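Local coordinates for STU0660 (Streptococcus thermophilus, PDB 3ZTH), which takes part in CRISPR-mediated bacterial immunity as a large Csn2 protein that binds DNA, with a probable part in the uptake of new spacers, at the interface of chains A and B and the interface of chains A and C. Sequence-based numbering; all coordinates share one arbitrary frame. Chains: chain A/B/C, STU0660.

Contact 1: the interface of chains A and B. Residues chain A 28-29, 32, 204-205; chain B 83, 177, 180, 208-209.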
# COMPACT_ATOMS: atom_id res chain seq x y z
N ASN A 28 17.59 -35.57 13.12
CA ASN A 28 16.55 -34.77 12.49
C ASN A 28 16.80 -33.26 12.48
O ASN A 28 16.53 -32.60 11.47
CB ASN A 28 15.20 -35.09 13.14
CG ASN A 28 14.73 -36.49 12.81
OD1 ASN A 28 15.36 -37.19 12.00
ND2 ASN A 28 13.62 -36.92 13.41
N GLU A 29 17.32 -32.72 13.57
CA GLU A 29 17.60 -31.30 13.64
C GLU A 29 18.60 -30.91 12.56
O GLU A 29 18.42 -29.92 11.85
CB GLU A 29 18.13 -30.94 15.02
CG GLU A 29 17.24 -31.46 16.15
CD GLU A 29 17.66 -32.85 16.66
OE1 GLU A 29 17.84 -33.79 15.85
OE2 GLU A 29 17.80 -32.98 17.90
N TYR A 32 17.07 -30.97 9.23
CA TYR A 32 16.22 -29.80 9.07
C TYR A 32 17.03 -28.56 8.77
O TYR A 32 16.66 -27.76 7.91
CB TYR A 32 15.37 -29.58 10.32
CG TYR A 32 14.29 -28.55 10.10
CD1 TYR A 32 13.05 -28.93 9.58
CD2 TYR A 32 14.50 -27.21 10.38
CE1 TYR A 32 12.05 -28.00 9.35
CE2 TYR A 32 13.51 -26.26 10.15
CZ TYR A 32 12.28 -26.66 9.63
OH TYR A 32 11.28 -25.74 9.40
N LYS A 204 10.39 -33.14 0.70
CA LYS A 204 10.36 -33.70 2.05
C LYS A 204 8.94 -33.65 2.59
O LYS A 204 8.11 -32.92 2.06
CB LYS A 204 11.34 -32.96 2.98
CG LYS A 204 10.81 -31.70 3.64
CD LYS A 204 11.84 -31.18 4.65
CE LYS A 204 11.25 -30.10 5.58
NZ LYS A 204 10.89 -28.84 4.88
N ASN A 205 8.67 -34.44 3.62
CA ASN A 205 7.35 -34.51 4.26
C ASN A 205 6.30 -35.26 3.47
O ASN A 205 5.19 -35.41 3.94
CB ASN A 205 6.81 -33.11 4.54
CG ASN A 205 7.76 -32.27 5.35
OD1 ASN A 205 8.18 -32.68 6.44
ND2 ASN A 205 8.11 -31.10 4.84
N PHE B 83 6.63 -25.54 11.23
CA PHE B 83 7.09 -24.59 12.23
C PHE B 83 6.56 -23.20 11.93
O PHE B 83 6.35 -22.40 12.84
CB PHE B 83 8.62 -24.57 12.31
CG PHE B 83 9.19 -25.77 13.00
CD1 PHE B 83 8.66 -26.22 14.21
CD2 PHE B 83 10.24 -26.48 12.42
CE1 PHE B 83 9.16 -27.36 14.84
CE2 PHE B 83 10.74 -27.63 13.04
CZ PHE B 83 10.20 -28.07 14.25
N ASN B 177 14.58 -26.49 17.15
CA ASN B 177 13.23 -26.96 16.94
C ASN B 177 12.48 -27.37 18.21
O ASN B 177 11.27 -27.13 18.32
CB ASN B 177 13.23 -28.09 15.91
CG ASN B 177 13.66 -27.61 14.54
OD1 ASN B 177 13.79 -26.41 14.31
ND2 ASN B 177 13.87 -28.55 13.62
N LYS B 180 11.34 -24.18 19.77
CA LYS B 180 10.23 -23.56 19.05
C LYS B 180 8.95 -24.14 19.62
O LYS B 180 7.98 -23.43 19.86
CB LYS B 180 10.30 -23.89 17.55
CG LYS B 180 11.45 -23.23 16.81
CD LYS B 180 11.59 -23.83 15.42
CE LYS B 180 12.72 -23.18 14.67
NZ LYS B 180 13.04 -23.88 13.40
N GLY B 208 9.69 -35.73 12.26
CA GLY B 208 10.87 -35.78 11.42
C GLY B 208 11.87 -34.66 11.64
O GLY B 208 13.00 -34.75 11.16
N PHE B 209 11.47 -33.62 12.38
CA PHE B 209 12.34 -32.48 12.62
C PHE B 209 12.99 -32.42 13.99
O PHE B 209 13.74 -31.49 14.28
CB PHE B 209 11.58 -31.18 12.35
CG PHE B 209 10.82 -31.19 11.05
CD1 PHE B 209 11.32 -31.88 9.94
CD2 PHE B 209 9.60 -30.53 10.94
CE1 PHE B 209 10.61 -31.91 8.74
CE2 PHE B 209 8.89 -30.54 9.75
CZ PHE B 209 9.39 -31.23 8.65
O HOH W 1 8.55 -26.38 9.14
O HOH W 2 14.29 -33.06 9.32
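A:Tyr32, on helix 28-43, reaches across to B:Phe83 and B:Phe209 in an aromatic cluster. Its CG lies anti to the backbone N (chi1 -169°), which throws the ring off the helix into chain B. The B:Phe83 ring stands on one face of the tyrosine, edge-on at 81° between planes, with B:Phe83 CD2 3.5 Å from A:Tyr32 CZ. Towards B:Phe209 the roles reverse: the tyrosine presents an edge, and A:Tyr32 CD1 sits over the rim of the phenylalanine face, 3.4 Å from B:Phe209 CD1. The methylene A:Lys204 CE touches the far end of that ring, 3.7 Å from B:Phe209 CE1, and the A:Asn205 amide meets its edge nearly upright.

Hydrogen bonds within chain B steady the wall behind the tyrosine. The B:Asn177 amide stands almost perpendicular to the tyrosine, its ND2 over the same face as B:Phe83; ND2 donates to B:Phe209 O at 3.0 Å, nearly straight, while B:Lys180 NZ grips OD1, fixing the amide's rotation.

Waters make the polar links. Water 1 lies 2.8 Å from the phenolic A:Tyr32 OH and accepts from B:Phe83 N; water 2 lies 2.8 Å from B:Gly208 O and also contacts A:Asn28 O, so it can donate to both carbonyls. A:Asn28 CB lies 3.9 Å from B:Phe209 CA. The patch appears to hold the first turn of helix 28-43 against chain B and may stabilise the A-B pairing of the deposited assembly.

Contact 2: the interface of chains A and C. Residues chain A 139-141; chain C 164-166.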
# COMPACT_ATOMS: atom_id res chain seq x y z
N GLN A 139 -6.19 22.44 -30.77
CA GLN A 139 -5.27 21.37 -31.14
C GLN A 139 -5.29 20.27 -30.09
O GLN A 139 -4.83 19.15 -30.34
CB GLN A 139 -3.84 21.90 -31.23
CG GLN A 139 -3.42 22.46 -32.57
CD GLN A 139 -1.92 22.71 -32.62
OE1 GLN A 139 -1.37 23.48 -31.82
NE2 GLN A 139 -1.24 22.04 -33.55
N VAL A 140 -5.84 20.58 -28.92
CA VAL A 140 -5.88 19.64 -27.82
C VAL A 140 -7.06 18.69 -27.83
O VAL A 140 -8.16 19.03 -28.26
CB VAL A 140 -5.89 20.38 -26.48
CG1 VAL A 140 -5.66 19.40 -25.34
CG2 VAL A 140 -4.83 21.45 -26.48
N GLU A 141 -6.81 17.48 -27.35
CA GLU A 141 -7.82 16.44 -27.24
C GLU A 141 -7.57 15.61 -25.98
O GLU A 141 -6.42 15.32 -25.64
CB GLU A 141 -7.81 15.52 -28.47
CG GLU A 141 -8.73 14.30 -28.32
CD GLU A 141 -8.81 13.43 -29.57
OE1 GLU A 141 -7.75 13.04 -30.11
OE2 GLU A 141 -9.94 13.13 -30.02
N ALA C 164 -3.38 15.35 -25.37
CA ALA C 164 -2.44 15.32 -26.47
C ALA C 164 -2.77 16.25 -27.62
O ALA C 164 -3.91 16.65 -27.83
CB ALA C 164 -2.32 13.89 -27.00
N ILE C 165 -1.72 16.60 -28.34
CA ILE C 165 -1.83 17.45 -29.51
C ILE C 165 -1.26 16.63 -30.65
O ILE C 165 -0.05 16.38 -30.70
CB ILE C 165 -1.03 18.75 -29.34
CG1 ILE C 165 -1.55 19.52 -28.13
CG2 ILE C 165 -1.13 19.58 -30.61
CD1 ILE C 165 -0.85 20.84 -27.87
N GLU C 166 -2.13 16.17 -31.53
CA GLU C 166 -1.72 15.35 -32.67
C GLU C 166 -1.00 14.12 -32.13
O GLU C 166 0.18 13.90 -32.41
CB GLU C 166 -0.81 16.18 -33.58
CG GLU C 166 -1.44 17.51 -33.99
CD GLU C 166 -0.50 18.43 -34.74
OE1 GLU C 166 0.58 18.76 -34.20
OE2 GLU C 166 -0.84 18.83 -35.88
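The flat side-chain amide of A:Gln139 rests over the branched methyl C:Ile165 CG2, which meets one face squarely, 3.8 Å from A:Gln139 CD. The carboxylate of C:Glu166 stands near the amino edge on that same side of the amide plane, turned 66° from it; at 3.8 Å, A:Gln139 NE2 and C:Glu166 OE1 are not hydrogen-bonded and can share no more than a weak polar attraction. This is an antiparallel beta bridge between two Csn2 chains, formed where the start of strand 140-146 of chain A meets the end of strand 159-165 of chain C, so that a sheet runs across the subunit boundary.

A:Glu141 and C:Ala164 form the mutually bonded pair. A:Glu141 N donates to C:Ala164 O at 3.0 Å, noticeably bent (141° at H), and C:Ala164 N returns a straighter bond to A:Glu141 O at 3.1 Å. These bonds use backbone groups alone, which suggests that the pairing rests partly on strand register. Next to it A:Val140 bridges C:Ile165, whose side chain packs mainly on A:Gln139. C:Ile165 holds CG2 anti to its backbone N (chi1 -60° for CG1), which aims this methyl at the glutamine, 3.6 Å from A:Gln139 CB. The other branch, CG1, turns towards A:Val140 CG2 at a looser 4.1 Å. C:Ile165 CA also passes 3.5 Å from A:Gln139 O. C:Glu166, with a positive phi, follows the end of the strand.

Contact 3: the interface of chains A and B. Residues chain A 312, 315-316, 319, 331, 333; chain B 339, 342-343, 346.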
# COMPACT_ATOMS: atom_id res chain seq x y z
N LEU A 312 17.15 -60.46 13.30
CA LEU A 312 18.49 -60.90 13.65
C LEU A 312 19.49 -60.55 12.54
O LEU A 312 20.58 -60.04 12.81
CB LEU A 312 18.44 -62.42 13.91
CG LEU A 312 19.69 -63.15 14.39
CD1 LEU A 312 20.36 -62.41 15.56
CD2 LEU A 312 19.29 -64.58 14.80
N SER A 315 20.15 -56.78 12.17
CA SER A 315 20.94 -56.31 13.31
C SER A 315 22.41 -56.59 13.05
O SER A 315 23.27 -55.77 13.36
CB SER A 315 20.51 -57.02 14.60
OG SER A 315 19.14 -56.81 14.87
N VAL A 316 22.69 -57.75 12.47
CA VAL A 316 24.05 -58.12 12.15
C VAL A 316 24.63 -57.18 11.10
O VAL A 316 25.70 -56.60 11.29
CB VAL A 316 24.11 -59.59 11.64
CG1 VAL A 316 25.51 -59.93 11.14
CG2 VAL A 316 23.72 -60.52 12.77
N ASN A 319 25.41 -53.81 12.46
CA ASN A 319 26.64 -53.81 13.24
C ASN A 319 27.86 -53.78 12.35
O ASN A 319 28.80 -53.02 12.59
CB ASN A 319 26.69 -55.03 14.15
CG ASN A 319 25.83 -54.87 15.39
OD1 ASN A 319 25.11 -53.87 15.54
ND2 ASN A 319 25.90 -55.84 16.29
N ILE A 331 24.16 -53.23 18.13
CA ILE A 331 22.92 -53.79 18.64
C ILE A 331 23.37 -55.05 19.39
O ILE A 331 24.12 -55.86 18.85
CB ILE A 331 21.98 -54.16 17.47
CG1 ILE A 331 21.37 -52.88 16.90
CG2 ILE A 331 20.90 -55.14 17.92
CD1 ILE A 331 20.66 -53.07 15.59
N CYS A 333 22.73 -58.68 21.34
CA CYS A 333 21.85 -59.83 21.29
C CYS A 333 20.69 -59.75 22.28
O CYS A 333 20.90 -59.56 23.48
CB CYS A 333 22.65 -61.11 21.55
SG CYS A 333 21.66 -62.61 21.60
N LYS B 339 21.11 -69.26 12.86
CA LYS B 339 20.57 -68.47 13.96
C LYS B 339 21.52 -68.37 15.15
O LYS B 339 21.64 -67.32 15.77
CB LYS B 339 19.24 -69.06 14.43
CG LYS B 339 18.59 -68.24 15.54
CD LYS B 339 17.92 -69.13 16.57
CE LYS B 339 17.61 -68.33 17.83
NZ LYS B 339 17.09 -69.18 18.94
N LEU B 342 24.75 -66.00 14.45
CA LEU B 342 24.42 -64.59 14.39
C LEU B 342 24.28 -63.99 15.79
O LEU B 342 24.81 -62.91 16.07
CB LEU B 342 23.12 -64.37 13.61
CG LEU B 342 23.12 -64.84 12.15
CD1 LEU B 342 21.81 -64.43 11.51
CD2 LEU B 342 24.29 -64.23 11.40
N GLN B 343 23.57 -64.69 16.66
CA GLN B 343 23.35 -64.24 18.04
C GLN B 343 24.68 -64.13 18.77
O GLN B 343 24.93 -63.15 19.48
CB GLN B 343 22.42 -65.21 18.76
CG GLN B 343 21.07 -65.37 18.06
CD GLN B 343 20.08 -66.21 18.85
OE1 GLN B 343 20.37 -67.34 19.24
NE2 GLN B 343 18.89 -65.65 19.07
N LEU B 346 26.28 -61.08 18.04
CA LEU B 346 25.74 -59.90 18.68
C LEU B 346 26.20 -59.82 20.14
O LEU B 346 25.47 -59.34 21.01
CB LEU B 346 24.21 -59.91 18.60
CG LEU B 346 23.61 -59.78 17.19
CD1 LEU B 346 22.09 -59.75 17.29
CD2 LEU B 346 24.11 -58.52 16.50
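A:Leu312 and B:Leu346 interlock at the tight centre of a helix-to-tail interface, where the C-terminal helix 339-345 of chain B lies against helix 312-324 of chain A. A:Leu312 CG is anti to its backbone N (chi1 -176°), which carries the fork to B:Leu342 and B:Leu346: CD1 meets B:Leu346 CD1 at 3.6 Å, while the branch carbon CG lies 3.7 Å from B:Leu342 CB. The backbone end of B:Leu346 is held by A:Cys333, whose N donates to B:Leu346 O at 2.8 Å, nearly straight (168° at H) and on an in-plane lone pair; A:Cys333 CB packs alongside B:Leu346 CB. The second methyl, B:Leu346 CD2, points at the A:Asn319 amide. That amide is paired with the backbone of A:Ile331, OD1 accepting from N and ND2 giving to O at 3.1 Å, which should limit its movement.

Packing is looser at the margins. A:Val316 CG2 only brushes B:Leu342 CB at 4.0 Å, and A:Cys333 SG is 3.9 Å from B:Gln343 CB. B:Lys339 and B:Gln343 lend their CG methylenes to A:Leu312 CD2, while their polar ends run on past the leucine. The patch may help hold the C-terminal tail of each chain on its neighbour in the deposited assembly.

Contacts 1 and 3 belong to the same two-fold A-B interface, about 31 Å apart between the centres of their C-alpha atoms, and share no residue: contact 1 joins helix 28-43 to segments around 83, 177 and 208, whereas contact 3 uses helices 312-324 and 339-345 with nearby loop residues. Contact 2 lies about 65 Å from contact 1 and 94 Å from contact 3, on a separate two-fold interface with chain C, built from strands 140-146 and 159-165. Each chain therefore pairs with different neighbours through well-separated surfaces, as suits the four-chain deposited assembly and the ring-like tetramers of Csn2 proteins.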